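Local coordinates for hypothetical protein (Legionella pneumophila subsp. pneumophila, PDB 4G2A) that is of unknown function, with a beta-rich DUF4424-type region and a helical YARHG domain, and may bind a nutrient, at residues A[172-177]-A[217-222]; A[49-54]-A[136-141]; A[154-159]-A[228-233]. All blocks are in the same frame, centred on the assembly; numbering follows the deposited sequence.

Contact 1. Residues A[172-177]-A[217-222]; sequences IGHTRL and IWDLRH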
loop_
_atom_site.group_PDB
_atom_site.type_symbol
_atom_site.label_atom_id
_atom_site.label_comp_id
_atom_site.label_asym_id
_atom_site.label_seq_id
_atom_site.Cartn_x
_atom_site.Cartn_y
_atom_site.Cartn_z
ATOM N N ILE A 172 -5.862 -19.700 -9.414
ATOM C CA ILE A 172 -4.944 -18.873 -10.197
ATOM C C ILE A 172 -3.522 -19.466 -9.972
ATOM O O ILE A 172 -2.525 -18.777 -10.142
ATOM C CB ILE A 172 -5.044 -17.322 -9.934
ATOM C CG1 ILE A 172 -4.768 -16.926 -8.471
ATOM C CG2 ILE A 172 -6.370 -16.754 -10.434
ATOM C CD1 ILE A 172 -4.709 -15.388 -8.182
ATOM N N GLY A 173 -3.465 -20.748 -9.589
ATOM C CA GLY A 173 -2.235 -21.495 -9.355
ATOM C C GLY A 173 -1.360 -21.003 -8.223
ATOM O O GLY A 173 -1.864 -20.664 -7.146
ATOM N N HIS A 174 -0.030 -21.014 -8.460
ATOM C CA HIS A 174 1.012 -20.615 -7.522
ATOM C C HIS A 174 1.122 -19.096 -7.433
ATOM O O HIS A 174 1.732 -18.470 -8.287
ATOM C CB HIS A 174 2.372 -21.230 -7.899
ATOM C CG HIS A 174 3.351 -21.256 -6.762
ATOM N ND1 HIS A 174 4.616 -21.774 -6.921
ATOM C CD2 HIS A 174 3.209 -20.844 -5.477
ATOM C CE1 HIS A 174 5.202 -21.657 -5.739
ATOM N NE2 HIS A 174 4.392 -21.097 -4.843
ATOM N N THR A 175 0.554 -18.518 -6.370
ATOM C CA THR A 175 0.493 -17.086 -6.122
ATOM C C THR A 175 1.575 -16.649 -5.147
ATOM O O THR A 175 1.556 -17.022 -3.970
ATOM C CB THR A 175 -0.931 -16.730 -5.616
ATOM O OG1 THR A 175 -1.879 -17.370 -6.481
ATOM C CG2 THR A 175 -1.193 -15.231 -5.576
ATOM N N ARG A 176 2.516 -15.851 -5.636
ATOM C CA ARG A 176 3.557 -15.301 -4.777
ATOM C C ARG A 176 3.398 -13.787 -4.708
ATOM O O ARG A 176 3.421 -13.115 -5.740
ATOM C CB ARG A 176 4.957 -15.712 -5.237
ATOM C CG ARG A 176 5.333 -17.082 -4.712
ATOM C CD ARG A 176 5.818 -18.029 -5.782
ATOM N NE ARG A 176 5.221 -17.731 -7.079
ATOM C CZ ARG A 176 5.792 -18.023 -8.240
ATOM N NH1 ARG A 176 6.958 -18.661 -8.273
ATOM N NH2 ARG A 176 5.203 -17.686 -9.375
ATOM N N LEU A 177 3.168 -13.264 -3.485
ATOM C CA LEU A 177 2.960 -11.839 -3.237
ATOM C C LEU A 177 3.956 -11.311 -2.222
ATOM O O LEU A 177 4.149 -11.910 -1.160
ATOM C CB LEU A 177 1.519 -11.547 -2.761
ATOM C CG LEU A 177 0.382 -12.118 -3.618
ATOM C CD1 LEU A 177 -0.645 -12.821 -2.745
ATOM C CD2 LEU A 177 -0.264 -11.022 -4.450
ATOM N N ILE A 217 5.052 -11.307 3.210
ATOM C CA ILE A 217 5.072 -12.323 2.153
ATOM C C ILE A 217 3.922 -13.335 2.258
ATOM O O ILE A 217 3.592 -13.827 3.335
ATOM C CB ILE A 217 6.463 -13.059 2.173
ATOM C CG1 ILE A 217 7.606 -12.095 1.866
ATOM C CG2 ILE A 217 6.545 -14.239 1.207
ATOM C CD1 ILE A 217 8.518 -11.930 2.985
ATOM N N TRP A 218 3.364 -13.658 1.093
ATOM C CA TRP A 218 2.376 -14.703 0.831
ATOM C C TRP A 218 2.971 -15.646 -0.214
ATOM O O TRP A 218 3.627 -15.172 -1.147
ATOM C CB TRP A 218 1.057 -14.121 0.301
ATOM C CG TRP A 218 0.256 -13.271 1.236
ATOM C CD1 TRP A 218 -0.924 -13.607 1.826
ATOM C CD2 TRP A 218 0.456 -11.870 1.507
ATOM N NE1 TRP A 218 -1.424 -12.532 2.532
ATOM C CE2 TRP A 218 -0.616 -11.444 2.324
ATOM C CE3 TRP A 218 1.448 -10.934 1.146
ATOM C CZ2 TRP A 218 -0.739 -10.120 2.774
ATOM C CZ3 TRP A 218 1.341 -9.632 1.612
ATOM C CH2 TRP A 218 0.258 -9.236 2.420
ATOM N N ASP A 219 2.785 -16.966 -0.043
ATOM C CA ASP A 219 3.246 -17.997 -0.983
ATOM C C ASP A 219 2.188 -19.096 -0.984
ATOM O O ASP A 219 2.208 -19.998 -0.147
ATOM C CB ASP A 219 4.640 -18.507 -0.602
ATOM C CG ASP A 219 5.299 -19.404 -1.639
ATOM O OD1 ASP A 219 4.595 -19.853 -2.585
ATOM O OD2 ASP A 219 6.514 -19.669 -1.506
ATOM N N LEU A 220 1.213 -18.964 -1.899
ATOM C CA LEU A 220 0.016 -19.807 -1.980
ATOM C C LEU A 220 -0.017 -20.661 -3.253
ATOM O O LEU A 220 0.251 -20.168 -4.342
ATOM C CB LEU A 220 -1.234 -18.889 -1.892
ATOM C CG LEU A 220 -1.091 -17.662 -0.936
ATOM C CD1 LEU A 220 -1.907 -16.472 -1.413
ATOM C CD2 LEU A 220 -1.374 -18.028 0.511
ATOM N N ARG A 221 -0.343 -21.945 -3.093
ATOM C CA ARG A 221 -0.415 -22.938 -4.164
ATOM C C ARG A 221 -1.861 -23.329 -4.316
ATOM O O ARG A 221 -2.573 -23.330 -3.318
ATOM C CB ARG A 221 0.493 -24.153 -3.869
ATOM C CG ARG A 221 1.948 -23.780 -3.516
ATOM C CD ARG A 221 2.900 -24.956 -3.624
ATOM N NE ARG A 221 3.293 -25.226 -5.007
ATOM C CZ ARG A 221 4.546 -25.196 -5.456
ATOM N NH1 ARG A 221 5.550 -24.914 -4.633
ATOM N NH2 ARG A 221 4.806 -25.460 -6.734
ATOM N N HIS A 222 -2.330 -23.556 -5.573
ATOM C CA HIS A 222 -3.721 -23.846 -5.930
ATOM C C HIS A 222 -4.663 -22.798 -5.381
ATOM O O HIS A 222 -5.803 -23.118 -5.018
ATOM C CB HIS A 222 -4.149 -25.238 -5.452
ATOM C CG HIS A 222 -3.736 -26.296 -6.398
ATOM N ND1 HIS A 222 -4.387 -26.466 -7.603
ATOM C CD2 HIS A 222 -2.699 -27.167 -6.321
ATOM C CE1 HIS A 222 -3.755 -27.463 -8.206
ATOM N NE2 HIS A 222 -2.728 -27.914 -7.472
#
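Two antiparallel strands of the beta-rich part of the chain, 174-180 and 215-220, pair here, and a histidine-carboxylate hydrogen bond ties them together near the surface. His174 NE2 donates to Asp219 OD1 at 2.6 Å with an N-H...O angle of 150°. The acceptor lies almost in the imidazole plane, and ring and carboxylate are nearly coplanar, 19° apart. Both side chains run with CG anti to the backbone N (chi1 -160° in His174), and their ends come together although the residues are not directly paired. The guanidinium of Arg221 lies flat on one face of the imidazole, centres 3.9 Å apart, while CD of Arg176 sits over the opposite face, toward its rim. A negative Asp219 would be expected to favour a protonated ring, whereas stacked Arg221 would oppose it. Outside the two segments, Arg221 NH1 forms a salt bridge to a bound sulfate ion, probably from the crystallisation liquor.

Between the backbones the antiparallel register sets Thr175 against Leu220 and Leu177 against Trp218 as hydrogen-bonded pairs, with Arg176 and Asp219 the non-hydrogen-bonded pair between them. Thr175 N reaches Leu220 O at 2.6 Å, and Trp218 N reaches Leu177 O at 3.0 Å. On the face away from Asp219, Leu177 sends CD1 to Trp218 CB, 3.7 Å away, and to Leu220 CD1 at 4.1 Å. The indole NE1 is hydrogen-bonded to Pro202 O. Strand 21-33 flanks 174-180 on its other edge, where Glu26 accepts from Thr175 OG1 through its carboxylate and from Arg176 NH2 through its backbone O.

Contact 2. Residues A[49-54]-A[136-141]; sequences NFTFKN and TVNIHH
Asn49 and Asn138 face each other amide to amide, joined by two hydrogen bonds on an antiparallel pair formed by strands 43-54 and 136-150. Asn49 ND2 donates to Asn138 OD1 at 2.8 Å, almost straight at 174°, and Asn138 ND2 returns the bond to Asn49 OD1 at 3.0 Å. The side chains cross at about a right angle, and the amide planes stand 34° apart. Each CG is anti to its backbone N, and the amides meet across a diagonal, since Asn49 pairs with His140 and Asn138 with Thr51. On the same face the methyls Thr51 CG2 and Thr136 CG2 meet at 3.4 Å, while Thr51 OG1 is bonded to Ser25 OG.

The other face is apolar. Ile139 fits between two phenylalanines, its CG2 against Phe50 CD2 and its CG1 3.5 Å from Phe52 CE2. The backbone pairs Phe50 with Ile139 and Phe52 with Val137 through four hydrogen bonds, fixing the register of these side chains. Further out, strand 21-33 borders 43-54 and strand 95-99 borders 136-150, while Pro13 and Phe131 pack against this side. The ring of His141 also meets those of Phe95 (edge-to-face), Phe66 and Trp127, and it receives the edge of Phe50 in a T-shaped stack, centroids 5.0 Å apart and planes at 68°, with Phe50 CE2 over the imidazole face 3.5 Å from His141 ND1.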
loop_
_atom_site.group_PDB
_atom_site.type_symbol
_atom_site.label_atom_id
_atom_site.label_comp_id
_atom_site.label_asym_id
_atom_site.label_seq_id
_atom_site.Cartn_x
_atom_site.Cartn_y
_atom_site.Cartn_z
ATOM N N ASN A 49 4.638 -10.649 -12.556
ATOM C CA ASN A 49 4.794 -11.650 -13.577
ATOM C C ASN A 49 3.623 -12.591 -13.476
ATOM O O ASN A 49 3.115 -12.811 -12.381
ATOM C CB ASN A 49 6.150 -12.385 -13.497
ATOM C CG ASN A 49 6.504 -12.965 -14.847
ATOM O OD1 ASN A 49 7.031 -12.272 -15.718
ATOM N ND2 ASN A 49 6.138 -14.222 -15.091
ATOM N N PHE A 50 3.155 -13.095 -14.627
ATOM C CA PHE A 50 2.007 -13.988 -14.731
ATOM C C PHE A 50 2.289 -15.042 -15.763
ATOM O O PHE A 50 2.862 -14.749 -16.819
ATOM C CB PHE A 50 0.716 -13.231 -15.125
ATOM C CG PHE A 50 0.482 -11.916 -14.432
ATOM C CD1 PHE A 50 -0.160 -11.867 -13.197
ATOM C CD2 PHE A 50 0.925 -10.727 -14.996
ATOM C CE1 PHE A 50 -0.329 -10.643 -12.523
ATOM C CE2 PHE A 50 0.752 -9.511 -14.327
ATOM C CZ PHE A 50 0.114 -9.479 -13.097
ATOM N N THR A 51 1.865 -16.264 -15.477
ATOM C CA THR A 51 2.040 -17.387 -16.388
ATOM C C THR A 51 0.643 -17.859 -16.729
ATOM O O THR A 51 -0.149 -18.129 -15.830
ATOM C CB THR A 51 2.938 -18.471 -15.744
ATOM O OG1 THR A 51 4.129 -17.880 -15.229
ATOM C CG2 THR A 51 3.308 -19.559 -16.689
ATOM N N PHE A 52 0.327 -17.896 -18.009
ATOM C CA PHE A 52 -0.975 -18.326 -18.522
ATOM C C PHE A 52 -0.811 -19.543 -19.377
ATOM O O PHE A 52 0.166 -19.616 -20.122
ATOM C CB PHE A 52 -1.629 -17.216 -19.359
ATOM C CG PHE A 52 -2.026 -15.983 -18.588
ATOM C CD1 PHE A 52 -3.266 -15.902 -17.970
ATOM C CD2 PHE A 52 -1.177 -14.889 -18.514
ATOM C CE1 PHE A 52 -3.636 -14.757 -17.273
ATOM C CE2 PHE A 52 -1.547 -13.743 -17.821
ATOM C CZ PHE A 52 -2.779 -13.674 -17.215
ATOM N N LYS A 53 -1.758 -20.486 -19.313
ATOM C CA LYS A 53 -1.690 -21.660 -20.168
ATOM C C LYS A 53 -2.963 -21.825 -21.030
ATOM O O LYS A 53 -4.087 -21.805 -20.515
ATOM C CB LYS A 53 -1.414 -22.956 -19.375
ATOM C CG LYS A 53 -1.014 -24.102 -20.313
ATOM C CD LYS A 53 -0.842 -25.445 -19.630
ATOM C CE LYS A 53 -0.838 -26.611 -20.611
ATOM N NZ LYS A 53 -2.224 -27.080 -20.933
ATOM N N ASN A 54 -2.758 -22.016 -22.350
ATOM C CA ASN A 54 -3.816 -22.342 -23.285
ATOM C C ASN A 54 -4.157 -23.827 -23.071
ATOM O O ASN A 54 -3.294 -24.680 -23.271
ATOM C CB ASN A 54 -3.376 -22.063 -24.727
ATOM C CG ASN A 54 -4.428 -22.414 -25.762
ATOM O OD1 ASN A 54 -5.601 -22.584 -25.451
ATOM N ND2 ASN A 54 -4.045 -22.480 -27.017
ATOM N N THR A 136 2.069 -21.850 -23.252
ATOM C CA THR A 136 2.179 -20.966 -22.098
ATOM C C THR A 136 2.619 -19.570 -22.601
ATOM O O THR A 136 3.485 -19.459 -23.475
ATOM C CB THR A 136 3.173 -21.579 -21.071
ATOM O OG1 THR A 136 2.660 -22.816 -20.573
ATOM C CG2 THR A 136 3.455 -20.669 -19.900
ATOM N N VAL A 137 2.027 -18.524 -22.064
ATOM C CA VAL A 137 2.399 -17.157 -22.429
ATOM C C VAL A 137 2.774 -16.441 -21.147
ATOM O O VAL A 137 2.077 -16.562 -20.138
ATOM C CB VAL A 137 1.300 -16.419 -23.260
ATOM C CG1 VAL A 137 1.527 -14.913 -23.319
ATOM C CG2 VAL A 137 1.223 -16.995 -24.671
ATOM N N ASN A 138 3.917 -15.752 -21.176
ATOM C CA ASN A 138 4.394 -14.957 -20.050
ATOM C C ASN A 138 3.897 -13.511 -20.188
ATOM O O ASN A 138 4.046 -12.904 -21.256
ATOM C CB ASN A 138 5.912 -14.987 -19.974
ATOM C CG ASN A 138 6.407 -14.552 -18.619
ATOM O OD1 ASN A 138 6.397 -15.326 -17.669
ATOM N ND2 ASN A 138 6.796 -13.294 -18.485
ATOM N N ILE A 139 3.266 -12.985 -19.122
ATOM C CA ILE A 139 2.794 -11.604 -19.066
ATOM C C ILE A 139 3.543 -10.933 -17.938
ATOM O O ILE A 139 3.644 -11.498 -16.858
ATOM C CB ILE A 139 1.226 -11.443 -18.945
ATOM C CG1 ILE A 139 0.454 -12.093 -20.153
ATOM C CG2 ILE A 139 0.807 -9.957 -18.748
ATOM C CD1 ILE A 139 0.763 -11.549 -21.584
ATOM N N HIS A 140 4.106 -9.751 -18.206
ATOM C CA HIS A 140 4.808 -8.946 -17.211
ATOM C C HIS A 140 4.271 -7.516 -17.198
ATOM O O HIS A 140 4.076 -6.915 -18.249
ATOM C CB HIS A 140 6.332 -8.946 -17.416
ATOM C CG HIS A 140 7.064 -8.246 -16.309
ATOM N ND1 HIS A 140 7.459 -6.932 -16.426
ATOM C CD2 HIS A 140 7.388 -8.689 -15.076
ATOM C CE1 HIS A 140 8.039 -6.626 -15.276
ATOM N NE2 HIS A 140 8.012 -7.648 -14.430
ATOM N N HIS A 141 4.027 -7.002 -15.989
ATOM C CA HIS A 141 3.565 -5.658 -15.686
ATOM C C HIS A 141 4.621 -4.915 -14.885
ATOM O O HIS A 141 5.303 -5.494 -14.032
ATOM C CB HIS A 141 2.260 -5.688 -14.882
ATOM C CG HIS A 141 1.045 -6.067 -15.655
ATOM N ND1 HIS A 141 -0.177 -6.250 -15.026
ATOM C CD2 HIS A 141 0.893 -6.311 -16.978
ATOM C CE1 HIS A 141 -1.027 -6.584 -15.980
ATOM N NE2 HIS A 141 -0.427 -6.634 -17.171
#

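Contact 3. Residues A[154-159]-A[228-233]; sequences YHWVRY and DLSLCL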
loop_
_atom_site.group_PDB
_atom_site.type_symbol
_atom_site.label_atom_id
_atom_site.label_comp_id
_atom_site.label_asym_id
_atom_site.label_seq_id
_atom_site.Cartn_x
_atom_site.Cartn_y
_atom_site.Cartn_z
ATOM N N TYR A 154 -3.551 5.572 8.571
ATOM C CA TYR A 154 -3.208 4.324 7.892
ATOM C C TYR A 154 -2.609 4.551 6.518
ATOM O O TYR A 154 -2.883 5.560 5.887
ATOM C CB TYR A 154 -4.453 3.450 7.714
ATOM C CG TYR A 154 -5.260 3.144 8.952
ATOM C CD1 TYR A 154 -4.663 3.119 10.213
ATOM C CD2 TYR A 154 -6.601 2.777 8.857
ATOM C CE1 TYR A 154 -5.388 2.760 11.348
ATOM C CE2 TYR A 154 -7.336 2.430 9.985
ATOM C CZ TYR A 154 -6.723 2.414 11.231
ATOM O OH TYR A 154 -7.450 2.073 12.353
ATOM N N HIS A 155 -1.803 3.592 6.060
ATOM C CA HIS A 155 -1.241 3.479 4.710
ATOM C C HIS A 155 -1.823 2.185 4.164
ATOM O O HIS A 155 -1.856 1.174 4.874
ATOM C CB HIS A 155 0.291 3.473 4.717
ATOM C CG HIS A 155 0.931 4.810 4.465
ATOM N ND1 HIS A 155 1.217 5.688 5.509
ATOM C CD2 HIS A 155 1.410 5.336 3.311
ATOM C CE1 HIS A 155 1.813 6.732 4.949
ATOM N NE2 HIS A 155 1.942 6.575 3.630
ATOM N N TRP A 156 -2.412 2.243 2.985
ATOM C CA TRP A 156 -3.045 1.079 2.372
ATOM C C TRP A 156 -2.302 0.644 1.120
ATOM O O TRP A 156 -2.004 1.459 0.249
ATOM C CB TRP A 156 -4.503 1.382 2.015
ATOM C CG TRP A 156 -5.417 1.486 3.196
ATOM C CD1 TRP A 156 -5.821 2.626 3.822
ATOM C CD2 TRP A 156 -6.107 0.405 3.844
ATOM N NE1 TRP A 156 -6.686 2.324 4.843
ATOM C CE2 TRP A 156 -6.878 0.966 4.884
ATOM C CE3 TRP A 156 -6.129 -0.995 3.657
ATOM C CZ2 TRP A 156 -7.682 0.183 5.733
ATOM C CZ3 TRP A 156 -6.928 -1.769 4.492
ATOM C CH2 TRP A 156 -7.677 -1.182 5.531
ATOM N N VAL A 157 -2.004 -0.641 1.033
ATOM C CA VAL A 157 -1.373 -1.234 -0.146
ATOM C C VAL A 157 -2.363 -2.311 -0.564
ATOM O O VAL A 157 -2.836 -3.074 0.277
ATOM C CB VAL A 157 0.112 -1.688 0.032
ATOM C CG1 VAL A 157 0.364 -2.285 1.406
ATOM C CG2 VAL A 157 0.566 -2.636 -1.070
ATOM N N ARG A 158 -2.825 -2.229 -1.813
ATOM C CA ARG A 158 -3.865 -3.125 -2.298
ATOM C C ARG A 158 -3.509 -3.705 -3.645
ATOM O O ARG A 158 -2.722 -3.134 -4.395
ATOM C CB ARG A 158 -5.230 -2.402 -2.395
ATOM C CG ARG A 158 -5.532 -1.354 -1.334
ATOM C CD ARG A 158 -6.839 -0.696 -1.664
ATOM N NE ARG A 158 -7.034 0.621 -1.048
ATOM C CZ ARG A 158 -7.604 0.822 0.138
ATOM N NH1 ARG A 158 -7.994 -0.211 0.882
ATOM N NH2 ARG A 158 -7.796 2.054 0.589
ATOM N N TYR A 159 -4.124 -4.845 -3.950
ATOM C CA TYR A 159 -3.991 -5.579 -5.205
ATOM C C TYR A 159 -5.243 -6.427 -5.410
ATOM O O TYR A 159 -5.551 -7.243 -4.545
ATOM C CB TYR A 159 -2.725 -6.439 -5.206
ATOM C CG TYR A 159 -2.284 -6.865 -6.587
ATOM C CD1 TYR A 159 -2.830 -7.990 -7.198
ATOM C CD2 TYR A 159 -1.350 -6.118 -7.304
ATOM C CE1 TYR A 159 -2.446 -8.374 -8.475
ATOM C CE2 TYR A 159 -0.944 -6.507 -8.579
ATOM C CZ TYR A 159 -1.484 -7.647 -9.153
ATOM O OH TYR A 159 -1.090 -8.049 -10.408
ATOM N N ASP A 228 -8.951 -10.182 -1.958
ATOM C CA ASP A 228 -7.913 -9.361 -2.573
ATOM C C ASP A 228 -6.734 -9.183 -1.628
ATOM O O ASP A 228 -6.788 -9.562 -0.441
ATOM C CB ASP A 228 -8.487 -7.983 -2.933
ATOM C CG ASP A 228 -9.522 -7.990 -4.041
ATOM O OD1 ASP A 228 -9.365 -8.780 -5.008
ATOM O OD2 ASP A 228 -10.455 -7.167 -3.979
ATOM N N LEU A 229 -5.671 -8.586 -2.135
ATOM C CA LEU A 229 -4.601 -8.204 -1.238
ATOM C C LEU A 229 -5.048 -6.901 -0.578
ATOM O O LEU A 229 -5.401 -5.926 -1.254
ATOM C CB LEU A 229 -3.233 -8.058 -1.932
ATOM C CG LEU A 229 -2.170 -7.289 -1.131
ATOM C CD1 LEU A 229 -1.749 -8.065 0.071
ATOM C CD2 LEU A 229 -0.990 -7.005 -1.958
ATOM N N SER A 230 -5.124 -6.936 0.738
ATOM C CA SER A 230 -5.503 -5.801 1.555
ATOM C C SER A 230 -4.540 -5.744 2.708
ATOM O O SER A 230 -4.548 -6.621 3.573
ATOM C CB SER A 230 -6.950 -5.927 2.025
ATOM O OG SER A 230 -7.316 -4.788 2.787
ATOM N N LEU A 231 -3.640 -4.767 2.674
ATOM C CA LEU A 231 -2.643 -4.620 3.720
ATOM C C LEU A 231 -2.611 -3.179 4.206
ATOM O O LEU A 231 -2.310 -2.243 3.462
ATOM C CB LEU A 231 -1.266 -5.104 3.224
ATOM C CG LEU A 231 -0.120 -5.169 4.226
ATOM C CD1 LEU A 231 -0.388 -6.196 5.319
ATOM C CD2 LEU A 231 1.176 -5.508 3.519
ATOM N N CYS A 232 -2.978 -3.028 5.463
ATOM C CA CYS A 232 -3.027 -1.773 6.187
ATOM C C CYS A 232 -1.774 -1.651 7.091
ATOM O O CYS A 232 -1.532 -2.517 7.947
ATOM C CB CYS A 232 -4.317 -1.707 6.993
ATOM S SG CYS A 232 -4.631 -0.095 7.723
ATOM N N LEU A 233 -0.973 -0.595 6.875
ATOM C CA LEU A 233 0.297 -0.386 7.587
ATOM C C LEU A 233 0.418 0.938 8.289
ATOM O O LEU A 233 -0.141 1.944 7.839
ATOM C CB LEU A 233 1.485 -0.466 6.605
ATOM C CG LEU A 233 1.731 -1.767 5.849
ATOM C CD1 LEU A 233 2.847 -1.581 4.829
ATOM C CD2 LEU A 233 2.050 -2.904 6.794
HETATM O O HOH W 1 0.684 4.807 8.243
HETATM O O HOH W 2 -7.476 -2.827 0.810
#
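With SG anti to its backbone N (chi1 -171°), Cys232 brings its sulfur over the indole of Trp156, whose own CG is anti to the carbonyl carbon (chi1 -72°). SG stands 3.8 Å from the centroid of the six-membered ring, over the face, and Cys232 CB makes a CH-pi contact with that ring at 3.7 Å. The sulfur is also 3.5 Å from Tyr154 CG, approaching that ring obliquely. Cys232 is disulfide-bonded to Cys188, so both aromatic residues pack against the bridge, and Tyr154 touches Cys188 as well. Their polar groups are engaged elsewhere: Trp156 NE1 with Asp150, Tyr154 OH with Asp192. On the opposite face of the indole lies Arg158 NH1, and a water accepts from this NH1 at 2.7 Å while also bonding to Ser230 OG, bridging the non-hydrogen-bonded pair Arg158-Ser230.

The contact belongs to an antiparallel pair of strands, 155-160 and 229-235, in which His155-Leu233, Val157-Leu231 and Tyr159-Leu229 are the hydrogen-bonded pairs, six backbone bonds in all. Strand 136-150 flanks 155-160 on its other edge. On the face opposite the disulfide the side chains are largely apolar. Val157 and Leu231 lie side by side, pointing the same way, with Val157 CG1 3.7 Å from Leu231 CB. Tyr159 CB rests on Leu229 CB at the same separation, while its ring leads away toward strand 43-54. At the far end a second water bonds to His155 ND1 and donates to Leu233 O at 3.0 Å.

Overall arrangement
All three contacts are antiparallel strand pairs in the beta-rich part of the chain, but they differ in depth. Contact 3 is buried near the chain's centre and is marked by sulfur, aromatic and bridging-water interactions; contacts 1 and 2 lie farther out and are partly buried, with a histidine between an aspartate and a stacked arginine on one and paired amides on the other. Contacts 1 and 3 meet where Trp218 CH2 packs 3.3 Å from Leu229 CD1. Contacts 2 and 3 lie on neighbouring strands, 136-150 and 155-160, and touch through Phe50 and Tyr159. Contacts 1 and 2 do not touch, although strand 21-33 borders one strand of each.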